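Long-range contacts in hypothetical protein TM0894 (PDB 1ZTC), which is probably a metal-dependent hydrolase of the metallo-beta-lactamase superfamily, perhaps an endoribonuclease that cleaves RNA, and binds two nickel ions per subunit: residues Lys105-Leu110 / His152-Leu157; Glu142-Phe147 / Phe159-Glu164; Ala166-Ile171 / Gly202-Leu207. One frame throughout, in Å; residues are numbered along the deposited sequence.

Contact 1 of 3, residues Lys105-Leu110 / His152-Leu157. With NI (nickel (II) ion), chain F; PO4 (phosphate ion), chain G.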
loop_
_atom_site.group_PDB
_atom_site.type_symbol
_atom_site.label_atom_id
_atom_site.label_comp_id
_atom_site.label_asym_id
_atom_site.label_seq_id
_atom_site.Cartn_x
_atom_site.Cartn_y
_atom_site.Cartn_z
ATOM N N LYS A 105 23.905 3.172 -20.340
ATOM C CA LYS A 105 24.964 2.172 -20.507
ATOM C C LYS A 105 26.197 2.398 -19.623
ATOM O O LYS A 105 26.999 1.487 -19.456
ATOM C CB LYS A 105 25.390 2.101 -21.969
ATOM C CG LYS A 105 24.367 1.403 -22.830
ATOM C CD LYS A 105 24.857 1.179 -24.252
ATOM C CE LYS A 105 24.384 -0.187 -24.792
ATOM N NZ LYS A 105 22.884 -0.319 -24.893
ATOM N N THR A 106 26.347 3.590 -19.044
ATOM C CA THR A 106 27.478 3.891 -18.169
ATOM C C THR A 106 27.227 3.525 -16.713
ATOM O O THR A 106 28.125 3.675 -15.893
ATOM C CB THR A 106 27.891 5.385 -18.231
ATOM O OG1 THR A 106 26.932 6.229 -17.568
ATOM C CG2 THR A 106 28.054 5.843 -19.675
ATOM N N LYS A 107 26.012 3.082 -16.383
ATOM C CA LYS A 107 25.687 2.641 -15.035
ATOM C C LYS A 107 25.903 1.140 -14.866
ATOM O O LYS A 107 25.614 0.354 -15.753
ATOM C CB LYS A 107 24.231 2.958 -14.680
ATOM C CG LYS A 107 23.975 4.378 -14.386
ATOM C CD LYS A 107 22.738 4.554 -13.483
ATOM C CE LYS A 107 22.013 5.827 -13.872
ATOM N NZ LYS A 107 21.112 6.374 -12.830
ATOM N N ASN A 108 26.429 0.773 -13.714
ATOM C CA ASN A 108 26.631 -0.607 -13.344
ATOM C C ASN A 108 25.427 -1.041 -12.512
ATOM O O ASN A 108 25.384 -0.811 -11.304
ATOM C CB ASN A 108 27.934 -0.672 -12.551
ATOM C CG ASN A 108 28.302 -2.069 -12.127
ATOM O OD1 ASN A 108 27.542 -3.009 -12.305
ATOM N ND2 ASN A 108 29.462 -2.202 -11.557
ATOM N N TYR A 109 24.458 -1.659 -13.178
ATOM C CA TYR A 109 23.225 -2.091 -12.521
ATOM C C TYR A 109 23.449 -3.254 -11.560
ATOM O O TYR A 109 22.738 -3.391 -10.587
ATOM C CB TYR A 109 22.155 -2.410 -13.560
ATOM C CG TYR A 109 21.723 -1.134 -14.217
ATOM C CD1 TYR A 109 20.823 -0.298 -13.589
ATOM C CD2 TYR A 109 22.286 -0.716 -15.425
ATOM C CE1 TYR A 109 20.441 0.911 -14.159
ATOM C CE2 TYR A 109 21.911 0.500 -16.008
ATOM C CZ TYR A 109 20.994 1.307 -15.354
ATOM O OH TYR A 109 20.620 2.512 -15.876
ATOM N N LEU A 110 24.444 -4.083 -11.831
ATOM C CA LEU A 110 24.817 -5.168 -10.915
ATOM C C LEU A 110 25.287 -4.686 -9.562
ATOM O O LEU A 110 25.296 -5.436 -8.585
ATOM C CB LEU A 110 26.006 -5.983 -11.461
ATOM C CG LEU A 110 25.689 -6.946 -12.577
ATOM C CD1 LEU A 110 26.930 -7.766 -12.864
ATOM C CD2 LEU A 110 24.496 -7.835 -12.194
ATOM N N HIS A 152 17.569 13.948 -11.656
ATOM C CA HIS A 152 16.983 12.810 -10.959
ATOM C C HIS A 152 17.861 11.573 -11.213
ATOM O O HIS A 152 18.219 10.826 -10.298
ATOM C CB HIS A 152 15.536 12.543 -11.430
ATOM C CG HIS A 152 14.941 11.332 -10.798
ATOM N ND1 HIS A 152 14.570 11.304 -9.473
ATOM C CD2 HIS A 152 14.726 10.083 -11.282
ATOM C CE1 HIS A 152 14.115 10.099 -9.174
ATOM N NE2 HIS A 152 14.211 9.341 -10.253
ATOM N N ALA A 153 18.216 11.381 -12.485
ATOM C CA ALA A 153 19.154 10.318 -12.891
ATOM C C ALA A 153 19.844 10.797 -14.156
ATOM O O ALA A 153 19.261 11.597 -14.912
ATOM C CB ALA A 153 18.396 9.021 -13.128
ATOM N N ARG A 154 21.081 10.364 -14.379
ATOM C CA ARG A 154 21.875 10.883 -15.495
ATOM C C ARG A 154 21.209 10.638 -16.852
ATOM O O ARG A 154 21.405 11.402 -17.797
ATOM C CB ARG A 154 23.271 10.259 -15.510
ATOM C CG ARG A 154 23.282 8.748 -15.890
ATOM C CD ARG A 154 24.620 8.066 -15.636
ATOM N NE ARG A 154 24.837 7.828 -14.210
ATOM C CZ ARG A 154 25.924 7.268 -13.694
ATOM N NH1 ARG A 154 26.929 6.893 -14.479
ATOM N NH2 ARG A 154 26.008 7.094 -12.377
ATOM N N GLU A 155 20.432 9.564 -16.959
ATOM C CA GLU A 155 19.803 9.193 -18.243
ATOM C C GLU A 155 18.384 9.738 -18.420
ATOM O O GLU A 155 17.673 9.381 -19.367
ATOM C CB GLU A 155 19.801 7.673 -18.404
ATOM C CG GLU A 155 18.706 6.885 -17.664
ATOM C CD GLU A 155 18.997 6.653 -16.182
ATOM O OE1 GLU A 155 20.028 7.163 -15.656
ATOM O OE2 GLU A 155 18.200 5.917 -15.558
ATOM N N HIS A 156 17.969 10.609 -17.509
ATOM C CA HIS A 156 16.583 10.974 -17.416
ATOM C C HIS A 156 16.128 11.853 -18.586
ATOM O O HIS A 156 16.781 12.850 -18.956
ATOM C CB HIS A 156 16.278 11.652 -16.073
ATOM C CG HIS A 156 14.809 11.830 -15.831
ATOM N ND1 HIS A 156 14.079 12.859 -16.401
ATOM C CD2 HIS A 156 13.921 11.073 -15.132
ATOM C CE1 HIS A 156 12.809 12.729 -16.047
ATOM N NE2 HIS A 156 12.688 11.651 -15.281
ATOM N N LEU A 157 14.965 11.498 -19.117
ATOM C CA LEU A 157 14.333 12.188 -20.233
ATOM C C LEU A 157 12.922 12.613 -19.893
ATOM O O LEU A 157 12.203 11.918 -19.150
ATOM C CB LEU A 157 14.228 11.255 -21.443
ATOM C CG LEU A 157 15.519 10.702 -22.050
ATOM C CD1 LEU A 157 15.151 9.648 -23.089
ATOM C CD2 LEU A 157 16.400 11.778 -22.645
HETATM NI NI NI F . 13.040 7.410 -10.615
HETATM P P PO4 G . 22.791 8.947 -11.167
HETATM O O1 PO4 G . 24.285 9.060 -11.143
HETATM O O2 PO4 G . 22.356 7.740 -10.407
HETATM O O3 PO4 G . 22.318 8.686 -12.572
HETATM O O4 PO4 G . 22.211 10.229 -10.626
HETATM O O HOH W 1 19.238 4.113 -13.777
HETATM O O HOH W 2 11.643 5.792 -10.143
HETATM O O HOH W 3 12.602 7.392 -8.225
#
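Just after the nickel ligand His152, whose NE2 binds the metal at 2.3 Å together with His81, His83, Asp174 and two waters, Ala153 turns its CB toward the tip of Lys107, 3.8 Å from NZ. Ala153 also opens a type I turn that closes at His156. Arg154, next in the turn, has CG in the crowded position between its backbone N and carbonyl carbon (chi1 70°), and its side chain slides past that of Lys107 in the opposite direction. Lys107 CG lies over the centre of one guanidinium face, 3.5 Å above the plane. At the guanidinium edge NH1 donates to Thr106 OG1 (3.2 Å, 151° at the hydrogen); the acceptor is tilted 16° out of the plane, and OG1 is also bonded to Val103 O. NE and NH2 hold a phosphate ion, and the backbone N of Arg154 gives its O3 a further hydrogen bond of 2.8 Å. Lys107 NZ donates to phosphate O3 at 2.6 Å. Glu155 crosses Lys107 at about a right angle, and its OE1 forms a salt bridge with NZ (3.1 Å). Its other oxygen, OE2, accepts from Val82 N and from a water, 2.7 Å away, which in turn accepts from Lys107 NZ and Tyr109 OH. Lys107 NZ is thereby shared among a carboxylate, a phosphate and a water, which probably offsets its closeness to the positive Arg154. The phosphate, also bonded by Lys187 of the second subunit, probably came from the crystallisation liquor. Even so, a backbone N-H and cationic side chains gathered beside a metal-binding loop make a site suited to an anion, consistent with a place for a phosphate of an RNA substrate.

Contact 2 of 3, residues Glu142-Phe147 / Phe159-Glu164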
loop_
_atom_site.group_PDB
_atom_site.type_symbol
_atom_site.label_atom_id
_atom_site.label_comp_id
_atom_site.label_asym_id
_atom_site.label_seq_id
_atom_site.Cartn_x
_atom_site.Cartn_y
_atom_site.Cartn_z
ATOM N N GLU A 142 7.726 14.238 -35.822
ATOM C CA GLU A 142 7.844 15.432 -34.990
ATOM C C GLU A 142 6.740 15.620 -33.951
ATOM O O GLU A 142 6.640 16.691 -33.350
ATOM C CB GLU A 142 8.055 16.656 -35.866
ATOM C CG GLU A 142 9.158 16.387 -36.931
ATOM C CD GLU A 142 9.792 17.647 -37.462
ATOM O OE1 GLU A 142 9.824 18.666 -36.723
ATOM O OE2 GLU A 142 10.274 17.625 -38.623
ATOM N N LYS A 143 5.999 14.549 -33.653
ATOM C CA LYS A 143 4.936 14.618 -32.640
ATOM C C LYS A 143 5.487 14.505 -31.223
ATOM O O LYS A 143 4.788 14.869 -30.247
ATOM C CB LYS A 143 3.928 13.492 -32.876
ATOM C CG LYS A 143 3.148 13.621 -34.185
ATOM C CD LYS A 143 2.182 14.780 -34.115
ATOM C CE LYS A 143 1.251 14.802 -35.336
ATOM N NZ LYS A 143 0.883 16.225 -35.640
ATOM N N VAL A 144 6.698 13.942 -31.106
ATOM C CA VAL A 144 7.314 13.689 -29.812
ATOM C C VAL A 144 8.672 14.359 -29.780
ATOM O O VAL A 144 9.527 14.077 -30.606
ATOM C CB VAL A 144 7.455 12.188 -29.549
ATOM C CG1 VAL A 144 8.144 11.936 -28.195
ATOM C CG2 VAL A 144 6.086 11.534 -29.574
ATOM N N LYS A 145 8.826 15.308 -28.870
ATOM C CA LYS A 145 10.104 15.962 -28.649
ATOM C C LYS A 145 10.749 15.436 -27.367
ATOM O O LYS A 145 10.122 15.411 -26.319
ATOM C CB LYS A 145 9.922 17.470 -28.579
ATOM C CG LYS A 145 11.196 18.242 -28.209
ATOM C CD LYS A 145 12.242 18.241 -29.301
ATOM C CE LYS A 145 13.337 19.238 -28.956
ATOM N NZ LYS A 145 14.240 19.532 -30.094
ATOM N N VAL A 146 12.018 15.046 -27.492
ATOM C CA VAL A 146 12.802 14.453 -26.401
ATOM C C VAL A 146 13.712 15.483 -25.763
ATOM O O VAL A 146 14.462 16.161 -26.445
ATOM C CB VAL A 146 13.701 13.303 -26.930
ATOM C CG1 VAL A 146 14.452 12.646 -25.796
ATOM C CG2 VAL A 146 12.865 12.274 -27.673
ATOM N N PHE A 147 13.677 15.554 -24.443
ATOM C CA PHE A 147 14.514 16.483 -23.697
ATOM C C PHE A 147 15.324 15.701 -22.686
ATOM O O PHE A 147 14.775 14.881 -21.934
ATOM C CB PHE A 147 13.650 17.502 -22.952
ATOM C CG PHE A 147 12.914 18.444 -23.848
ATOM C CD1 PHE A 147 13.571 19.493 -24.473
ATOM C CD2 PHE A 147 11.562 18.298 -24.053
ATOM C CE1 PHE A 147 12.873 20.371 -25.303
ATOM C CE2 PHE A 147 10.861 19.171 -24.883
ATOM C CZ PHE A 147 11.509 20.196 -25.494
ATOM N N PHE A 159 9.399 14.102 -22.192
ATOM C CA PHE A 159 8.830 14.046 -23.532
ATOM C C PHE A 159 7.656 15.023 -23.699
ATOM O O PHE A 159 6.707 15.018 -22.918
ATOM C CB PHE A 159 8.326 12.647 -23.848
ATOM C CG PHE A 159 9.345 11.578 -23.692
ATOM C CD1 PHE A 159 10.296 11.354 -24.686
ATOM C CD2 PHE A 159 9.378 10.798 -22.543
ATOM C CE1 PHE A 159 11.260 10.361 -24.545
ATOM C CE2 PHE A 159 10.333 9.812 -22.392
ATOM C CZ PHE A 159 11.284 9.583 -23.390
ATOM N N LEU A 160 7.737 15.845 -24.735
ATOM C CA LEU A 160 6.683 16.778 -25.074
ATOM C C LEU A 160 5.932 16.241 -26.277
ATOM O O LEU A 160 6.537 15.964 -27.334
ATOM C CB LEU A 160 7.295 18.147 -25.385
ATOM C CG LEU A 160 6.326 19.310 -25.650
ATOM C CD1 LEU A 160 5.575 19.711 -24.367
ATOM C CD2 LEU A 160 7.094 20.493 -26.194
ATOM N N LEU A 161 4.618 16.121 -26.131
ATOM C CA LEU A 161 3.781 15.439 -27.096
ATOM C C LEU A 161 2.797 16.444 -27.715
ATOM O O LEU A 161 2.157 17.199 -26.993
ATOM C CB LEU A 161 2.990 14.331 -26.401
ATOM C CG LEU A 161 3.686 13.442 -25.348
ATOM C CD1 LEU A 161 2.677 12.448 -24.803
ATOM C CD2 LEU A 161 4.863 12.730 -25.961
ATOM N N ASP A 162 2.655 16.410 -29.021
ATOM C CA ASP A 162 1.584 17.168 -29.668
ATOM C C ASP A 162 0.459 16.212 -30.046
ATOM O O ASP A 162 0.544 15.468 -31.017
ATOM C CB ASP A 162 2.075 18.052 -30.791
ATOM C CG ASP A 162 2.777 19.341 -30.238
ATOM O OD1 ASP A 162 2.197 20.072 -29.390
ATOM O OD2 ASP A 162 3.929 19.583 -30.632
ATOM N N THR A 163 -0.563 16.211 -29.196
ATOM C CA THR A 163 -1.683 15.286 -29.302
ATOM C C THR A 163 -2.928 15.994 -29.816
ATOM O O THR A 163 -3.114 17.210 -29.650
ATOM C CB THR A 163 -2.014 14.603 -27.952
ATOM O OG1 THR A 163 -2.763 15.498 -27.113
ATOM C CG2 THR A 163 -0.734 14.158 -27.215
ATOM N N GLU A 164 -3.779 15.220 -30.481
ATOM C CA GLU A 164 -5.036 15.725 -31.013
ATOM C C GLU A 164 -6.091 15.895 -29.925
ATOM O O GLU A 164 -6.912 16.812 -29.981
ATOM C CB GLU A 164 -5.559 14.734 -32.056
ATOM C CG GLU A 164 -6.754 15.218 -32.851
ATOM C CD GLU A 164 -7.471 14.094 -33.627
ATOM O OE1 GLU A 164 -7.428 12.915 -33.160
ATOM O OE2 GLU A 164 -8.070 14.402 -34.703
#
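With CG anti to its own carbonyl carbon (chi1 -55°), Phe159 stands beside Val146 and points the same way; Val146 CG2, likewise beside its backbone N, comes to the edge of the Phe159 ring, 4.0 Å from CE1. Farther along that face Leu161 runs alongside Val144, its CD2 lying 4.0 Å from Val144 CG2, while the Val144 side chain crosses that of Phe159 obliquely, CG1 toward CD1. On the face of Leu160 the end of the Phe147 side chain draws near: Leu160 CB lies at the edge of its ring, in the ring plane, 3.7 Å from CE2.

The backbones beneath form an antiparallel hairpin. Lys145 and Leu160 are a hydrogen-bonded pair, Lys145 N to Leu160 O at 2.8 Å and Leu160 N to Lys145 O at 2.9 Å; Val144-Leu161 and Val146-Phe159 are the non-hydrogen-bonded pairs flanking it. Asp162 N adds a bond to Lys143 O (2.9 Å). Strand 144-148 has a classic beta bulge at Lys143 and Val144, toward strand 138-139.

Phe159 and Leu161 rest on Ile49 of strand 45-49 in the other large sheet, whereas Phe147 meets Phe197 edge-to-face and Leu160 touches Val201, both of helix 192-201. The polar tips have partners outside the pair: Asp162 OD1 in a salt bridge with Arg168 NE, Lys145 NZ on Glu136 O. The chemistry thus divides the hairpin: the Val144, Val146, Phe159 and Leu161 face is apolar and packs toward the sandwich interior, as in the metallo-beta-lactamase fold, while the other is mixed, with Leu160 and Phe147 under a helix and Lys145 beside them.

Contact 3 of 3, residues Ala166-Ile171 / Gly202-Leu207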
loop_
_atom_site.group_PDB
_atom_site.type_symbol
_atom_site.label_atom_id
_atom_site.label_comp_id
_atom_site.label_asym_id
_atom_site.label_seq_id
_atom_site.Cartn_x
_atom_site.Cartn_y
_atom_site.Cartn_z
ATOM N N ALA A 166 -5.568 15.875 -26.352
ATOM C CA ALA A 166 -5.162 16.499 -25.094
ATOM C C ALA A 166 -4.238 17.706 -25.269
ATOM O O ALA A 166 -3.701 18.232 -24.290
ATOM C CB ALA A 166 -4.537 15.481 -24.185
ATOM N N GLY A 167 -4.085 18.161 -26.500
ATOM C CA GLY A 167 -3.222 19.272 -26.804
ATOM C C GLY A 167 -1.749 18.921 -26.566
ATOM O O GLY A 167 -1.324 17.806 -26.820
ATOM N N ARG A 168 -1.000 19.908 -26.091
ATOM C CA ARG A 168 0.437 19.811 -25.884
ATOM C C ARG A 168 0.657 19.298 -24.468
ATOM O O ARG A 168 0.258 19.935 -23.498
ATOM C CB ARG A 168 1.157 21.154 -26.145
ATOM C CG ARG A 168 2.625 21.101 -25.762
ATOM C CD ARG A 168 3.475 22.213 -26.344
ATOM N NE ARG A 168 3.691 22.012 -27.768
ATOM C CZ ARG A 168 4.606 22.636 -28.493
ATOM N NH1 ARG A 168 4.704 22.360 -29.788
ATOM N NH2 ARG A 168 5.404 23.541 -27.955
ATOM N N VAL A 169 1.258 18.119 -24.382
ATOM C CA VAL A 169 1.366 17.369 -23.118
ATOM C C VAL A 169 2.825 17.146 -22.788
ATOM O O VAL A 169 3.598 16.693 -23.633
ATOM C CB VAL A 169 0.635 15.998 -23.211
ATOM C CG1 VAL A 169 0.716 15.240 -21.904
ATOM C CG2 VAL A 169 -0.823 16.189 -23.610
ATOM N N LEU A 170 3.196 17.464 -21.553
ATOM C CA LEU A 170 4.544 17.181 -21.062
ATOM C C LEU A 170 4.530 15.978 -20.117
ATOM O O LEU A 170 3.910 16.026 -19.041
ATOM C CB LEU A 170 5.143 18.388 -20.336
ATOM C CG LEU A 170 6.594 18.217 -19.828
ATOM C CD1 LEU A 170 7.542 17.907 -20.954
ATOM C CD2 LEU A 170 7.066 19.415 -19.074
ATOM N N ILE A 171 5.204 14.911 -20.546
ATOM C CA ILE A 171 5.500 13.757 -19.699
ATOM C C ILE A 171 6.792 14.106 -18.929
ATOM O O ILE A 171 7.879 14.124 -19.477
ATOM C CB ILE A 171 5.735 12.487 -20.528
ATOM C CG1 ILE A 171 4.632 12.270 -21.583
ATOM C CG2 ILE A 171 5.920 11.255 -19.580
ATOM C CD1 ILE A 171 3.250 12.257 -21.049
ATOM N N GLY A 202 7.541 26.188 -22.091
ATOM C CA GLY A 202 6.517 27.186 -22.319
ATOM C C GLY A 202 5.104 26.643 -22.127
ATOM O O GLY A 202 4.893 25.686 -21.395
ATOM N N ARG A 203 4.149 27.246 -22.833
ATOM C CA ARG A 203 2.717 26.991 -22.606
ATOM C C ARG A 203 2.362 25.582 -23.060
ATOM O O ARG A 203 2.671 25.198 -24.178
ATOM C CB ARG A 203 1.865 28.041 -23.327
ATOM C CG ARG A 203 0.364 28.058 -22.964
ATOM C CD ARG A 203 -0.492 28.111 -24.227
ATOM N NE ARG A 203 -0.347 26.844 -24.931
ATOM C CZ ARG A 203 -1.063 25.748 -24.684
ATOM N NH1 ARG A 203 -2.060 25.765 -23.808
ATOM N NH2 ARG A 203 -0.789 24.637 -25.343
ATOM N N ILE A 204 1.776 24.812 -22.142
ATOM C CA ILE A 204 1.290 23.470 -22.431
ATOM C C ILE A 204 -0.114 23.283 -21.860
ATOM O O ILE A 204 -0.557 24.044 -21.016
ATOM C CB ILE A 204 2.216 22.394 -21.871
ATOM C CG1 ILE A 204 2.303 22.494 -20.349
ATOM C CG2 ILE A 204 3.602 22.489 -22.509
ATOM C CD1 ILE A 204 3.188 21.425 -19.734
ATOM N N ASP A 205 -0.790 22.235 -22.317
ATOM C CA ASP A 205 -2.155 21.957 -21.892
ATOM C C ASP A 205 -2.207 21.008 -20.694
ATOM O O ASP A 205 -3.116 21.092 -19.914
ATOM C CB ASP A 205 -2.960 21.404 -23.068
ATOM C CG ASP A 205 -3.108 22.393 -24.146
ATOM O OD1 ASP A 205 -3.860 23.370 -23.909
ATOM O OD2 ASP A 205 -2.455 22.224 -25.222
ATOM N N LEU A 206 -1.210 20.145 -20.542
ATOM C CA LEU A 206 -1.226 19.111 -19.518
ATOM C C LEU A 206 0.157 18.684 -19.073
ATOM O O LEU A 206 1.048 18.402 -19.900
ATOM C CB LEU A 206 -1.951 17.871 -20.026
ATOM C CG LEU A 206 -2.420 16.849 -18.969
ATOM C CD1 LEU A 206 -3.514 17.437 -18.102
ATOM C CD2 LEU A 206 -2.968 15.626 -19.690
ATOM N N LEU A 207 0.303 18.591 -17.757
ATOM C CA LEU A 207 1.478 17.973 -17.124
ATOM C C LEU A 207 1.127 16.570 -16.686
ATOM O O LEU A 207 0.178 16.375 -15.914
ATOM C CB LEU A 207 1.898 18.762 -15.894
ATOM C CG LEU A 207 2.467 20.153 -16.175
ATOM C CD1 LEU A 207 2.201 21.091 -14.999
ATOM C CD2 LEU A 207 3.955 20.082 -16.532
HETATM O O HOH W 4 4.893 25.145 -25.506
#
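Asp205 OD2 is gripped by two donors. Arg168 N donates to the anti lone pair of Asp205 OD2 at 2.9 Å in a nearly straight bond (170°), while Arg203 NH2 meets OD2 from above the carboxylate plane, also at 2.9 Å. Arg203 NH1 holds OD1 in the same way, making an end-on, two-nitrogen salt bridge that probably fixes the rotation of the carboxylate. Arg168 O answers by accepting from Asp205 N at 2.8 Å and, weakly, from Leu206 N. Past this corner the chains run as parallel strands, with Leu170 N bonded to Leu206 O (2.9 Å).

Apolar groups fill in beside the polar ones. Ile204 crosses Arg168 at about a right angle and puts CG2 3.7 Å from Arg168 CG, while its CD1 meets Leu170 CB at 3.7 Å. Val169 and Leu206 lie side by side on the face opposite Leu170 and Leu207. A water bridges Arg168 NH2 and Arg203 O; the Arg168 guanidinium also pairs with Asp162.

Strand 206-208 is the outermost of its sheet within this chain; strand 169-171, inside it, also pairs with strand 157-163. Helices 179-187 and 192-201 complete a beta-alpha-beta connection between the two parallel strands, and Leu170 packs on Phe197 and Leu198 of the latter helix.

Overall arrangement
Contacts 2 and 3 are neighbours in one mixed sheet, their centres 9 Å apart: strands 144-148, 157-163, 169-171 and 206-208 follow in that order, and strand 157-163 probably hydrogen-bonds to 169-171 through Leu161 N and Val169 O (2.8 Å). Contact 1 lies about 23 Å from contact 2 and 26 Å from contact 3, centre to centre. Its segment 152-157 lies in the connection between the two strands of the contact 2 hairpin and runs into the second, so these contacts cross along the chain, while contact 3 comes after both. Leu157 packs against Val146 and Phe147. The sheet thus carries, at the turn of its hairpin, the loop that supplies a nickel ligand and phosphate-binding groups.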